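KLLA0E08119p (Kluyveromyces lactis, PDB 3VA7) probably carboxylates urea to urea-1-carboxylate, using ATP, hydrogencarbonate and a covalently carried biotin, in the first step of urea degradation by the allophanate route. Local coordinates at residues Gly497-Pro505 against Gly988-Ser996; Ser488-Tyr498 against Val598-Phe608. All coordinates share one frame; numbering follows the deposited sequence.

How the interactions relate
Both contacts are buried in the carboxyltransferase part of the chain and run on into each other: G497 and Y498 belong to both, and V503 CG1 packs on R495 CD at 3.6 Å. Interaction 1 joins the A/B subdomains to the C/D subdomains beside the urea pocket; it is small, glycine-rich and carried mainly by backbone carbonyls, two peptide N-H groups and water. Interaction 2 stays within the A/B part, farther from the bound urea, and buries more than twice the area. Its bonds mostly involve side chains, with an aspartate and an arginine reaching into backbone polar groups and serine hydroxyls of 598-608. F608 CE2 meets L994 CD2 where the two contacts adjoin.

Interaction 1: Gly497-Pro505 against Gly988-Ser996; sequences GYWRIGVPP and GLGDVFLGS. With URE (urea), chain C.
I501 and G502 meet G990, L994 and G995 in a buried loop-to-loop contact between the A/B and C/D subdomains of the carboxyltransferase domain. Loop 497-505 follows strand 488-490, while 988-996 leaves the end of strand 984-989 and contains a type I' beta turn from F993 to S996. Carbonyls of the first loop meet peptide N-H groups of this turn: G995 N donates to I501 O at 2.9 Å, and L994 N reaches G502 O in a weak bond, bent to 130° at the hydrogen. The same G502 oxygen takes a CA-H...O contact from F993.

The closeness depends on missing side chains. G502 CA lies 3.9 Å from G990 CA, and a CB on either residue would collide with the other loop; positive phi favours glycine at both places.

Beside this glycine contact the side chains of I501 and L989 run next to each other in the same direction, with CD1 of I501 4.0 Å from CD1 of L989. With CG1 of I501 set beside the backbone N (chi1 -43°), CG2 lies anti to that N and rests against N and CA of G995. Two waters link the backbones near the R500 carbonyl: one bridges W499 O and L989 O, the other joins R500 O to L989 N.

The second loop also reaches the substrate site, since D991 and V992 line the urea pocket, and the F993 side chain comes within about 5 Å of the bound biotin group. On the far side R500 is fixed by a salt bridge to E882. Its NH1 also donates to G497 O at 2.7 Å, with that oxygen in the guanidinium plane, while CD1 of I501 covers one guanidinium face near its rim.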
ATOM      1  N   GLY A 497       0.711  11.443 -13.755  1.00 22.95           N
ATOM      2  CA  GLY A 497      -0.600  11.302 -14.355  1.00 22.47           C
ATOM      3  C   GLY A 497      -1.741  11.724 -13.451  1.00 23.23           C
ATOM      4  O   GLY A 497      -2.882  11.800 -13.899  1.00 22.46           O
ATOM      5  N   TYR A 498      -1.432  11.995 -12.171  1.00 23.19           N
ATOM      6  CA  TYR A 498      -2.454  12.048 -11.131  1.00 22.33           C
ATOM      7  C   TYR A 498      -2.264  13.132 -10.091  1.00 22.30           C
ATOM      8  O   TYR A 498      -2.857  13.071  -9.038  1.00 24.09           O
ATOM      9  CB  TYR A 498      -2.584  10.704 -10.432  1.00 21.80           C
ATOM     10  CG  TYR A 498      -2.798   9.501 -11.306  1.00 21.76           C
ATOM     11  CD1 TYR A 498      -4.067   9.096 -11.693  1.00 23.72           C
ATOM     12  CD2 TYR A 498      -1.736   8.723 -11.703  1.00 24.85           C
ATOM     13  CE1 TYR A 498      -4.287   7.910 -12.472  1.00 23.12           C
ATOM     14  CE2 TYR A 498      -1.920   7.563 -12.482  1.00 24.67           C
ATOM     15  CZ  TYR A 498      -3.190   7.161 -12.851  1.00 27.20           C
ATOM     16  OH  TYR A 498      -3.318   6.011 -13.628  1.00 31.43           O
ATOM     17  N   TRP A 499      -1.492  14.157 -10.375  1.00 21.93           N
ATOM     18  CA  TRP A 499      -1.361  15.270  -9.431  1.00 21.88           C
ATOM     19  C   TRP A 499      -2.697  15.982  -9.088  1.00 23.31           C
ATOM     20  O   TRP A 499      -2.837  16.520  -7.964  1.00 23.63           O
ATOM     21  CB  TRP A 499      -0.344  16.265  -9.981  1.00 21.63           C
ATOM     22  CG  TRP A 499       0.177  17.310  -9.110  1.00 17.16           C
ATOM     23  CD1 TRP A 499       0.029  18.651  -9.280  1.00 17.39           C
ATOM     24  CD2 TRP A 499       0.992  17.131  -7.940  1.00 18.62           C
ATOM     25  NE1 TRP A 499       0.668  19.352  -8.237  1.00 19.23           N
ATOM     26  CE2 TRP A 499       1.266  18.434  -7.407  1.00 16.73           C
ATOM     27  CE3 TRP A 499       1.508  15.987  -7.259  1.00 17.89           C
ATOM     28  CZ2 TRP A 499       2.039  18.626  -6.259  1.00 12.92           C
ATOM     29  CZ3 TRP A 499       2.278  16.181  -6.080  1.00 11.92           C
ATOM     30  CH2 TRP A 499       2.549  17.498  -5.611  1.00 11.62           C
ATOM     31  N   ARG A 500      -3.657  16.013 -10.034  1.00 23.39           N
ATOM     32  CA  ARG A 500      -4.991  16.664  -9.809  1.00 23.20           C
ATOM     33  C   ARG A 500      -5.786  15.923  -8.726  1.00 22.43           C
ATOM     34  O   ARG A 500      -6.732  16.482  -8.117  1.00 21.40           O
ATOM     35  CB  ARG A 500      -5.822  16.769 -11.106  1.00 23.26           C
ATOM     36  CG  ARG A 500      -6.189  15.422 -11.668  1.00 24.65           C
ATOM     37  CD  ARG A 500      -6.807  15.465 -13.074  1.00 30.29           C
ATOM     38  NE  ARG A 500      -7.277  14.119 -13.400  1.00 31.05           N
ATOM     39  CZ  ARG A 500      -6.495  13.082 -13.712  1.00 29.04           C
ATOM     40  NH1 ARG A 500      -5.187  13.220 -13.788  1.00 25.38           N
ATOM     41  NH2 ARG A 500      -7.036  11.893 -13.926  1.00 27.95           N
ATOM     42  N   ILE A 501      -5.394  14.670  -8.520  1.00 21.37           N
ATOM     43  CA  ILE A 501      -5.958  13.854  -7.484  1.00 22.55           C
ATOM     44  C   ILE A 501      -5.137  13.952  -6.189  1.00 23.34           C
ATOM     45  O   ILE A 501      -5.619  13.648  -5.082  1.00 24.06           O
ATOM     46  CB  ILE A 501      -5.971  12.350  -7.925  1.00 22.52           C
ATOM     47  CG1 ILE A 501      -6.418  12.199  -9.379  1.00 22.61           C
ATOM     48  CG2 ILE A 501      -6.791  11.512  -6.992  1.00 19.88           C
ATOM     49  CD1 ILE A 501      -7.813  12.665  -9.661  1.00 25.20           C
ATOM     50  N   GLY A 502      -3.869  14.298  -6.312  1.00 23.46           N
ATOM     51  CA  GLY A 502      -3.060  14.344  -5.102  1.00 23.67           C
ATOM     52  C   GLY A 502      -2.365  13.028  -4.898  1.00 23.36           C
ATOM     53  O   GLY A 502      -2.121  12.628  -3.779  1.00 23.39           O
ATOM     54  N   VAL A 503      -2.036  12.372  -6.003  1.00 23.18           N
ATOM     55  CA  VAL A 503      -1.158  11.207  -5.975  1.00 23.22           C
ATOM     56  C   VAL A 503       0.182  11.794  -6.392  1.00 23.22           C
ATOM     57  O   VAL A 503       0.274  12.309  -7.471  1.00 23.63           O
ATOM     58  CB  VAL A 503      -1.587  10.102  -6.993  1.00 22.97           C
ATOM     59  CG1 VAL A 503      -0.567   9.004  -7.087  1.00 19.61           C
ATOM     60  CG2 VAL A 503      -2.922   9.512  -6.609  1.00 21.81           C
ATOM     61  N   PRO A 504       1.192  11.787  -5.507  1.00 22.91           N
ATOM     62  CA  PRO A 504       2.432  12.390  -5.900  1.00 22.31           C
ATOM     63  C   PRO A 504       3.188  11.447  -6.802  1.00 22.68           C
ATOM     64  O   PRO A 504       2.818  10.253  -6.913  1.00 22.68           O
ATOM     65  CB  PRO A 504       3.150  12.624  -4.567  1.00 21.97           C
ATOM     66  CG  PRO A 504       2.685  11.564  -3.693  1.00 22.01           C
ATOM     67  CD  PRO A 504       1.214  11.399  -4.086  1.00 23.27           C
ATOM     68  N   PRO A 505       4.197  11.985  -7.518  1.00 22.68           N
ATOM     69  CA  PRO A 505       4.964  11.138  -8.402  1.00 22.94           C
ATOM     70  C   PRO A 505       5.821  10.142  -7.627  1.00 22.23           C
ATOM     71  O   PRO A 505       6.096   9.061  -8.131  1.00 21.86           O
ATOM     72  CB  PRO A 505       5.873  12.137  -9.149  1.00 22.37           C
ATOM     73  CG  PRO A 505       5.917  13.302  -8.295  1.00 22.18           C
ATOM     74  CD  PRO A 505       4.590  13.395  -7.667  1.00 22.56           C
ATOM     75  N   GLY A 988     -12.202  20.390  -5.079  1.00 28.06           N
ATOM     76  CA  GLY A 988     -10.945  19.854  -5.642  1.00 27.56           C
ATOM     77  C   GLY A 988     -10.461  18.607  -4.866  1.00 27.30           C
ATOM     78  O   GLY A 988     -10.977  18.315  -3.790  1.00 27.86           O
ATOM     79  N   LEU A 989      -9.510  17.851  -5.406  1.00 26.57           N
ATOM     80  CA  LEU A 989      -8.981  16.656  -4.725  1.00 25.55           C
ATOM     81  C   LEU A 989      -7.520  16.790  -4.354  1.00 25.76           C
ATOM     82  O   LEU A 989      -6.768  17.576  -4.930  1.00 26.93           O
ATOM     83  CB  LEU A 989      -9.169  15.423  -5.580  1.00 24.90           C
ATOM     84  CG  LEU A 989     -10.562  15.135  -6.146  1.00 22.76           C
ATOM     85  CD1 LEU A 989     -10.536  13.851  -6.910  1.00 19.14           C
ATOM     86  CD2 LEU A 989     -11.642  15.055  -5.092  1.00 22.42           C
ATOM     87  N   GLY A 990      -7.112  16.024  -3.359  1.00 26.86           N
ATOM     88  CA  GLY A 990      -5.721  16.002  -2.847  1.00 25.73           C
ATOM     89  C   GLY A 990      -5.409  17.105  -1.877  1.00 25.78           C
ATOM     90  O   GLY A 990      -4.316  17.649  -1.910  1.00 26.06           O
ATOM     91  N   ASP A 991      -6.385  17.467  -1.036  1.00 26.22           N
ATOM     92  CA  ASP A 991      -6.154  18.372   0.121  1.00 25.77           C
ATOM     93  C   ASP A 991      -6.294  17.582   1.447  1.00 25.33           C
ATOM     94  O   ASP A 991      -7.325  17.657   2.112  1.00 26.38           O
ATOM     95  CB  ASP A 991      -7.213  19.435   0.101  1.00 25.22           C
ATOM     96  CG  ASP A 991      -6.735  20.746   0.680  1.00 27.74           C
ATOM     97  OD1 ASP A 991      -5.772  20.752   1.507  1.00 30.63           O
ATOM     98  OD2 ASP A 991      -7.351  21.780   0.303  1.00 28.57           O
ATOM     99  N   VAL A 992      -5.313  16.774   1.811  1.00 23.67           N
ATOM    100  CA  VAL A 992      -4.009  16.711   1.147  1.00 22.26           C
ATOM    101  C   VAL A 992      -3.782  15.197   1.007  1.00 21.82           C
ATOM    102  O   VAL A 992      -4.103  14.422   1.929  1.00 21.22           O
ATOM    103  CB  VAL A 992      -3.072  17.512   2.057  1.00 22.45           C
ATOM    104  CG1 VAL A 992      -2.447  16.720   3.176  1.00 21.61           C
ATOM    105  CG2 VAL A 992      -2.209  18.453   1.361  1.00 21.54           C
ATOM    106  N   PHE A 993      -3.399  14.765  -0.196  1.00 21.06           N
ATOM    107  CA  PHE A 993      -3.062  13.348  -0.537  1.00 19.96           C
ATOM    108  C   PHE A 993      -4.224  12.490  -0.838  1.00 19.54           C
ATOM    109  O   PHE A 993      -5.281  12.631  -0.262  1.00 18.85           O
ATOM    110  CB  PHE A 993      -2.187  12.627   0.528  1.00 18.79           C
ATOM    111  CG  PHE A 993      -0.911  13.367   0.839  1.00 19.82           C
ATOM    112  CD1 PHE A 993      -0.828  14.189   1.953  1.00 16.63           C
ATOM    113  CD2 PHE A 993       0.193  13.300  -0.051  1.00 20.48           C
ATOM    114  CE1 PHE A 993       0.332  14.919   2.201  1.00 18.95           C
ATOM    115  CE2 PHE A 993       1.350  14.019   0.182  1.00 18.81           C
ATOM    116  CZ  PHE A 993       1.435  14.832   1.314  1.00 19.63           C
ATOM    117  N   LEU A 994      -3.942  11.516  -1.685  1.00 19.96           N
ATOM    118  CA  LEU A 994      -4.851  10.475  -2.125  1.00 19.95           C
ATOM    119  C   LEU A 994      -6.331  10.890  -2.170  1.00 21.04           C
ATOM    120  O   LEU A 994      -7.169  10.367  -1.464  1.00 21.41           O
ATOM    121  CB  LEU A 994      -4.585   9.212  -1.334  1.00 19.04           C
ATOM    122  CG  LEU A 994      -3.082   8.900  -1.132  1.00 18.46           C
ATOM    123  CD1 LEU A 994      -2.945   7.681  -0.198  1.00 13.70           C
ATOM    124  CD2 LEU A 994      -2.276   8.681  -2.389  1.00 14.47           C
ATOM    125  N   GLY A 995      -6.634  11.862  -3.013  1.00 22.28           N
ATOM    126  CA  GLY A 995      -8.019  12.254  -3.239  1.00 24.60           C
ATOM    127  C   GLY A 995      -8.770  12.877  -2.061  1.00 25.43           C
ATOM    128  O   GLY A 995     -10.031  12.985  -2.093  1.00 25.23           O
ATOM    129  N   SER A 996      -7.998  13.274  -1.044  1.00 24.83           N
ATOM    130  CA  SER A 996      -8.487  14.054   0.052  1.00 25.36           C
ATOM    131  C   SER A 996      -9.170  15.297  -0.463  1.00 25.74           C
ATOM    132  O   SER A 996      -8.523  16.106  -1.133  1.00 26.69           O
ATOM    133  CB  SER A 996      -7.336  14.507   0.927  1.00 25.27           C
ATOM    134  OG  SER A 996      -6.838  13.430   1.685  1.00 27.20           O
TER
HETATM  135  C   URE C1902      -4.711  20.261   5.043  1.00 40.09           C
HETATM  136  O   URE C1902      -5.684  19.632   4.555  1.00 39.84           O
HETATM  137  N1  URE C1902      -4.121  19.892   6.152  1.00 39.48           N
HETATM  138  N2  URE C1902      -4.157  21.374   4.539  1.00 40.68           N
HETATM  139  O   HOH W   1      -4.618  17.865  -6.469  1.00 27.45           O
HETATM  140  O   HOH W   2      -8.664  18.740  -8.222  1.00 23.42           O

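Interaction 2: Ser488-Tyr498 against Val598-Phe608; sequences SVQDYPGRTGY and VPEYLGSRSTF
R495 lays its guanidinium across the loop 598-608 and grips two carbonyls in its own plane. NE and NH2 close side-on on Y601 O, the NE bond being 2.8 Å and fairly straight (160°), while NH1 and NH2 close end-on on S606 O, the NH2 bond of 2.6 Å lying on a lone pair. A bend at chi3 (-80°) turns the group toward these oxygens. S604 OG lies over one face and Y601 CD2 over the other. A methionine in its place would probably leave S606 O without its two guanidinium donors and Y601 O with little beyond the turn bond from S604 N.

The Y601-S604 stretch is a type I' beta turn, and S604 OG accepts from S606 N in an ST turn; the loop so shaped lies against the edge strand 488-490 of a five-stranded antiparallel sheet. D491 comes in from that strand's end. Its OD1 takes S604 OG on the syn side at 2.6 Å and S606 OG from above the carboxylate plane, and OD2 takes R605 N at 2.8 Å, also out of the carboxylate plane.

Farther along, T607 OG1 donates in the carbonyl plane to V489 O at 2.6 Å, which T607 N also reaches. CG1 of V489 meets CG1 of V598 tip to tip. At the other end CD2 of L602 packs against Y498 CZ at 3.7 Å.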
ATOM      1  N   SER A 488      14.167   2.390  -0.466  1.00 33.56           N
ATOM      2  CA  SER A 488      12.943   2.170  -1.249  1.00 31.48           C
ATOM      3  C   SER A 488      13.185   1.934  -2.730  1.00 31.20           C
ATOM      4  O   SER A 488      14.008   2.632  -3.352  1.00 31.84           O
ATOM      5  CB  SER A 488      11.994   3.361  -1.133  1.00 31.71           C
ATOM      6  OG  SER A 488      12.609   4.592  -1.448  1.00 30.33           O
ATOM      7  N   VAL A 489      12.452   0.976  -3.303  1.00 29.30           N
ATOM      8  CA  VAL A 489      12.379   0.854  -4.728  1.00 28.68           C
ATOM      9  C   VAL A 489      11.743   2.094  -5.286  1.00 27.81           C
ATOM     10  O   VAL A 489      10.693   2.476  -4.809  1.00 28.82           O
ATOM     11  CB  VAL A 489      11.450  -0.248  -5.127  1.00 29.14           C
ATOM     12  CG1 VAL A 489      11.352  -0.326  -6.688  1.00 28.47           C
ATOM     13  CG2 VAL A 489      11.894  -1.535  -4.490  1.00 30.03           C
ATOM     14  N   GLN A 490      12.367   2.717  -6.288  1.00 26.82           N
ATOM     15  CA  GLN A 490      11.816   3.923  -6.938  1.00 25.47           C
ATOM     16  C   GLN A 490      11.999   3.801  -8.422  1.00 25.00           C
ATOM     17  O   GLN A 490      12.877   3.016  -8.831  1.00 25.42           O
ATOM     18  CB  GLN A 490      12.515   5.193  -6.444  1.00 24.98           C
ATOM     19  CG  GLN A 490      12.337   5.449  -4.981  1.00 23.74           C
ATOM     20  CD  GLN A 490      10.907   5.813  -4.648  1.00 25.41           C
ATOM     21  OE1 GLN A 490      10.531   5.813  -3.472  1.00 29.13           O
ATOM     22  NE2 GLN A 490      10.092   6.115  -5.674  1.00 18.32           N
ATOM     23  N   ASP A 491      11.200   4.534  -9.218  1.00 23.76           N
ATOM     24  CA  ASP A 491      11.468   4.680 -10.655  1.00 24.17           C
ATOM     25  C   ASP A 491      11.219   6.084 -11.184  1.00 24.64           C
ATOM     26  O   ASP A 491      10.745   6.938 -10.447  1.00 24.98           O
ATOM     27  CB  ASP A 491      10.761   3.616 -11.514  1.00 24.00           C
ATOM     28  CG  ASP A 491       9.227   3.725 -11.487  1.00 26.26           C
ATOM     29  OD1 ASP A 491       8.691   4.788 -11.093  1.00 27.33           O
ATOM     30  OD2 ASP A 491       8.553   2.731 -11.881  1.00 26.94           O
ATOM     31  N   TYR A 492      11.539   6.340 -12.458  1.00 24.96           N
ATOM     32  CA  TYR A 492      11.584   7.708 -12.965  1.00 24.80           C
ATOM     33  C   TYR A 492      10.980   7.790 -14.332  1.00 25.61           C
ATOM     34  O   TYR A 492      11.419   7.032 -15.214  1.00 25.91           O
ATOM     35  CB  TYR A 492      13.025   8.175 -13.088  1.00 25.07           C
ATOM     36  CG  TYR A 492      13.062   9.556 -13.666  1.00 22.69           C
ATOM     37  CD1 TYR A 492      12.978  10.670 -12.823  1.00 20.22           C
ATOM     38  CD2 TYR A 492      13.126   9.751 -15.062  1.00 21.77           C
ATOM     39  CE1 TYR A 492      12.968  11.944 -13.338  1.00 20.53           C
ATOM     40  CE2 TYR A 492      13.148  11.035 -15.601  1.00 19.72           C
ATOM     41  CZ  TYR A 492      13.055  12.103 -14.729  1.00 22.16           C
ATOM     42  OH  TYR A 492      13.034  13.352 -15.218  1.00 28.42           O
ATOM     43  N   PRO A 493      10.045   8.753 -14.570  1.00 26.05           N
ATOM     44  CA  PRO A 493       9.687   9.922 -13.761  1.00 26.08           C
ATOM     45  C   PRO A 493       8.833   9.655 -12.521  1.00 26.60           C
ATOM     46  O   PRO A 493       8.635  10.569 -11.719  1.00 27.59           O
ATOM     47  CB  PRO A 493       8.915  10.811 -14.735  1.00 25.47           C
ATOM     48  CG  PRO A 493       8.388   9.848 -15.792  1.00 24.39           C
ATOM     49  CD  PRO A 493       9.231   8.673 -15.816  1.00 25.63           C
ATOM     50  N   GLY A 494       8.372   8.430 -12.329  1.00 26.98           N
ATOM     51  CA  GLY A 494       7.582   8.102 -11.118  1.00 26.49           C
ATOM     52  C   GLY A 494       6.104   7.960 -11.458  1.00 26.71           C
ATOM     53  O   GLY A 494       5.726   7.629 -12.599  1.00 25.14           O
ATOM     54  N   ARG A 495       5.260   8.219 -10.466  1.00 26.72           N
ATOM     55  CA  ARG A 495       3.830   7.959 -10.594  1.00 25.83           C
ATOM     56  C   ARG A 495       3.250   9.208 -11.159  1.00 25.38           C
ATOM     57  O   ARG A 495       2.659  10.001 -10.427  1.00 25.73           O
ATOM     58  CB  ARG A 495       3.225   7.649  -9.205  1.00 26.74           C
ATOM     59  CG  ARG A 495       1.817   7.077  -9.210  1.00 24.77           C
ATOM     60  CD  ARG A 495       1.551   6.250  -7.973  1.00 21.06           C
ATOM     61  NE  ARG A 495       2.099   4.911  -8.074  1.00 20.73           N
ATOM     62  CZ  ARG A 495       3.103   4.456  -7.312  1.00 22.27           C
ATOM     63  NH1 ARG A 495       3.660   5.233  -6.387  1.00 16.94           N
ATOM     64  NH2 ARG A 495       3.575   3.219  -7.490  1.00 19.08           N
ATOM     65  N   THR A 496       3.427   9.423 -12.456  1.00 24.62           N
ATOM     66  CA  THR A 496       2.909  10.675 -13.051  1.00 24.63           C
ATOM     67  C   THR A 496       1.496  10.386 -13.544  1.00 23.49           C
ATOM     68  O   THR A 496       1.135   9.226 -13.708  1.00 21.85           O
ATOM     69  CB  THR A 496       3.776  11.184 -14.254  1.00 25.44           C
ATOM     70  OG1 THR A 496       3.758  10.184 -15.280  1.00 26.78           O
ATOM     71  CG2 THR A 496       5.229  11.431 -13.861  1.00 24.11           C
ATOM     72  N   GLY A 497       0.711  11.443 -13.755  1.00 22.95           N
ATOM     73  CA  GLY A 497      -0.600  11.302 -14.355  1.00 22.47           C
ATOM     74  C   GLY A 497      -1.741  11.724 -13.451  1.00 23.23           C
ATOM     75  O   GLY A 497      -2.882  11.800 -13.899  1.00 22.46           O
ATOM     76  N   TYR A 498      -1.432  11.995 -12.171  1.00 23.19           N
ATOM     77  CA  TYR A 498      -2.454  12.048 -11.131  1.00 22.33           C
ATOM     78  C   TYR A 498      -2.264  13.132 -10.091  1.00 22.30           C
ATOM     79  O   TYR A 498      -2.857  13.071  -9.038  1.00 24.09           O
ATOM     80  CB  TYR A 498      -2.584  10.704 -10.432  1.00 21.80           C
ATOM     81  CG  TYR A 498      -2.798   9.501 -11.306  1.00 21.76           C
ATOM     82  CD1 TYR A 498      -4.067   9.096 -11.693  1.00 23.72           C
ATOM     83  CD2 TYR A 498      -1.736   8.723 -11.703  1.00 24.85           C
ATOM     84  CE1 TYR A 498      -4.287   7.910 -12.472  1.00 23.12           C
ATOM     85  CE2 TYR A 498      -1.920   7.563 -12.482  1.00 24.67           C
ATOM     86  CZ  TYR A 498      -3.190   7.161 -12.851  1.00 27.20           C
ATOM     87  OH  TYR A 498      -3.318   6.011 -13.628  1.00 31.43           O
ATOM     88  N   VAL A 598       9.070  -5.776  -9.323  1.00 40.60           N
ATOM     89  CA  VAL A 598       8.061  -5.419  -8.362  1.00 39.00           C
ATOM     90  C   VAL A 598       6.845  -4.976  -9.168  1.00 37.81           C
ATOM     91  O   VAL A 598       6.986  -4.410 -10.222  1.00 37.37           O
ATOM     92  CB  VAL A 598       8.695  -4.344  -7.410  1.00 39.28           C
ATOM     93  CG1 VAL A 598       8.389  -2.911  -7.831  1.00 38.08           C
ATOM     94  CG2 VAL A 598       8.402  -4.650  -5.975  1.00 38.67           C
ATOM     95  N   PRO A 599       5.636  -5.288  -8.706  1.00 37.59           N
ATOM     96  CA  PRO A 599       4.461  -4.899  -9.540  1.00 36.24           C
ATOM     97  C   PRO A 599       4.238  -3.376  -9.638  1.00 35.19           C
ATOM     98  O   PRO A 599       4.576  -2.652  -8.696  1.00 34.39           O
ATOM     99  CB  PRO A 599       3.285  -5.597  -8.841  1.00 35.88           C
ATOM    100  CG  PRO A 599       3.781  -5.845  -7.376  1.00 37.57           C
ATOM    101  CD  PRO A 599       5.272  -6.050  -7.486  1.00 37.74           C
ATOM    102  N   GLU A 600       3.709  -2.901 -10.768  1.00 33.90           N
ATOM    103  CA  GLU A 600       3.302  -1.516 -10.871  1.00 34.63           C
ATOM    104  C   GLU A 600       2.031  -1.244 -10.060  1.00 34.86           C
ATOM    105  O   GLU A 600       1.199  -2.143  -9.849  1.00 34.51           O
ATOM    106  CB  GLU A 600       2.983  -1.125 -12.309  1.00 35.06           C
ATOM    107  CG  GLU A 600       4.080  -1.395 -13.350  1.00 40.09           C
ATOM    108  CD  GLU A 600       3.677  -0.884 -14.732  1.00 45.06           C
ATOM    109  OE1 GLU A 600       2.752  -1.462 -15.330  1.00 49.06           O
ATOM    110  OE2 GLU A 600       4.262   0.107 -15.225  1.00 45.89           O
ATOM    111  N   TYR A 601       1.872   0.005  -9.617  1.00 34.08           N
ATOM    112  CA  TYR A 601       0.612   0.491  -9.108  1.00 32.56           C
ATOM    113  C   TYR A 601       0.444   1.871  -9.744  1.00 32.91           C
ATOM    114  O   TYR A 601       1.347   2.739  -9.683  1.00 31.63           O
ATOM    115  CB  TYR A 601       0.617   0.560  -7.560  1.00 32.98           C
ATOM    116  CG  TYR A 601      -0.666   1.133  -6.949  1.00 31.88           C
ATOM    117  CD1 TYR A 601      -1.822   0.373  -6.880  1.00 31.45           C
ATOM    118  CD2 TYR A 601      -0.713   2.450  -6.449  1.00 32.70           C
ATOM    119  CE1 TYR A 601      -2.996   0.906  -6.356  1.00 32.45           C
ATOM    120  CE2 TYR A 601      -1.891   2.998  -5.912  1.00 31.61           C
ATOM    121  CZ  TYR A 601      -3.023   2.215  -5.876  1.00 31.68           C
ATOM    122  OH  TYR A 601      -4.181   2.713  -5.353  1.00 30.54           O
ATOM    123  N   LEU A 602      -0.717   2.076 -10.356  1.00 32.45           N
ATOM    124  CA  LEU A 602      -0.987   3.327 -11.067  1.00 32.85           C
ATOM    125  C   LEU A 602       0.132   3.798 -12.034  1.00 32.86           C
ATOM    126  O   LEU A 602       0.442   4.985 -12.133  1.00 33.02           O
ATOM    127  CB  LEU A 602      -1.358   4.432 -10.080  1.00 32.33           C
ATOM    128  CG  LEU A 602      -2.752   4.329  -9.471  1.00 33.48           C
ATOM    129  CD1 LEU A 602      -2.868   5.414  -8.450  1.00 30.44           C
ATOM    130  CD2 LEU A 602      -3.923   4.417 -10.527  1.00 30.07           C
ATOM    131  N   GLY A 603       0.717   2.853 -12.756  1.00 32.68           N
ATOM    132  CA  GLY A 603       1.632   3.167 -13.829  1.00 32.89           C
ATOM    133  C   GLY A 603       3.110   3.101 -13.469  1.00 32.97           C
ATOM    134  O   GLY A 603       3.976   3.222 -14.344  1.00 34.58           O
ATOM    135  N   SER A 604       3.411   2.911 -12.192  1.00 32.04           N
ATOM    136  CA  SER A 604       4.775   3.092 -11.690  1.00 30.83           C
ATOM    137  C   SER A 604       5.089   2.113 -10.587  1.00 30.54           C
ATOM    138  O   SER A 604       4.222   1.737  -9.776  1.00 30.80           O
ATOM    139  CB  SER A 604       4.962   4.490 -11.123  1.00 30.24           C
ATOM    140  OG  SER A 604       6.156   4.522 -10.377  1.00 29.74           O
ATOM    141  N   ARG A 605       6.350   1.724 -10.552  1.00 29.82           N
ATOM    142  CA  ARG A 605       6.860   0.877  -9.513  1.00 29.20           C
ATOM    143  C   ARG A 605       7.404   1.659  -8.333  1.00 28.33           C
ATOM    144  O   ARG A 605       8.038   1.065  -7.453  1.00 28.96           O
ATOM    145  CB  ARG A 605       7.938  -0.028 -10.089  1.00 29.67           C
ATOM    146  CG  ARG A 605       7.345  -1.014 -11.041  1.00 31.03           C
ATOM    147  CD  ARG A 605       8.411  -1.828 -11.668  1.00 32.77           C
ATOM    148  NE  ARG A 605       7.843  -2.994 -12.332  1.00 30.06           N
ATOM    149  CZ  ARG A 605       7.498  -3.083 -13.605  1.00 29.55           C
ATOM    150  NH1 ARG A 605       7.621  -2.049 -14.410  1.00 23.26           N
ATOM    151  NH2 ARG A 605       6.994  -4.250 -14.051  1.00 35.48           N
ATOM    152  N   SER A 606       7.162   2.969  -8.291  1.00 26.64           N
ATOM    153  CA  SER A 606       7.695   3.773  -7.203  1.00 25.84           C
ATOM    154  C   SER A 606       6.936   3.540  -5.926  1.00 26.37           C
ATOM    155  O   SER A 606       5.693   3.387  -5.946  1.00 26.01           O
ATOM    156  CB  SER A 606       7.666   5.258  -7.518  1.00 24.70           C
ATOM    157  OG  SER A 606       8.685   5.586  -8.419  1.00 25.85           O
ATOM    158  N   THR A 607       7.692   3.563  -4.821  1.00 26.15           N
ATOM    159  CA  THR A 607       7.139   3.451  -3.489  1.00 25.81           C
ATOM    160  C   THR A 607       6.623   4.784  -2.944  1.00 25.66           C
ATOM    161  O   THR A 607       7.378   5.756  -2.843  1.00 25.00           O
ATOM    162  CB  THR A 607       8.199   2.974  -2.516  1.00 26.67           C
ATOM    163  OG1 THR A 607       8.891   1.822  -3.040  1.00 28.46           O
ATOM    164  CG2 THR A 607       7.578   2.648  -1.185  1.00 26.17           C
ATOM    165  N   PHE A 608       5.335   4.829  -2.582  1.00 25.35           N
ATOM    166  CA  PHE A 608       4.800   5.946  -1.794  1.00 24.95           C
ATOM    167  C   PHE A 608       4.458   5.433  -0.406  1.00 25.27           C
ATOM    168  O   PHE A 608       3.364   4.902  -0.202  1.00 26.20           O
ATOM    169  CB  PHE A 608       3.552   6.515  -2.442  1.00 23.97           C
ATOM    170  CG  PHE A 608       2.972   7.700  -1.703  1.00 23.00           C
ATOM    171  CD1 PHE A 608       3.797   8.664  -1.125  1.00 21.32           C
ATOM    172  CD2 PHE A 608       1.612   7.869  -1.609  1.00 19.71           C
ATOM    173  CE1 PHE A 608       3.223   9.757  -0.424  1.00 23.77           C
ATOM    174  CE2 PHE A 608       1.052   8.962  -0.930  1.00 23.20           C
ATOM    175  CZ  PHE A 608       1.846   9.895  -0.321  1.00 21.78           C
TER
HETATM  176  O   HOH W   3       9.778  -0.080  -1.636  1.00 29.60           O
HETATM  177  O   HOH W   4       1.832   6.834 -13.413  1.00 23.58           O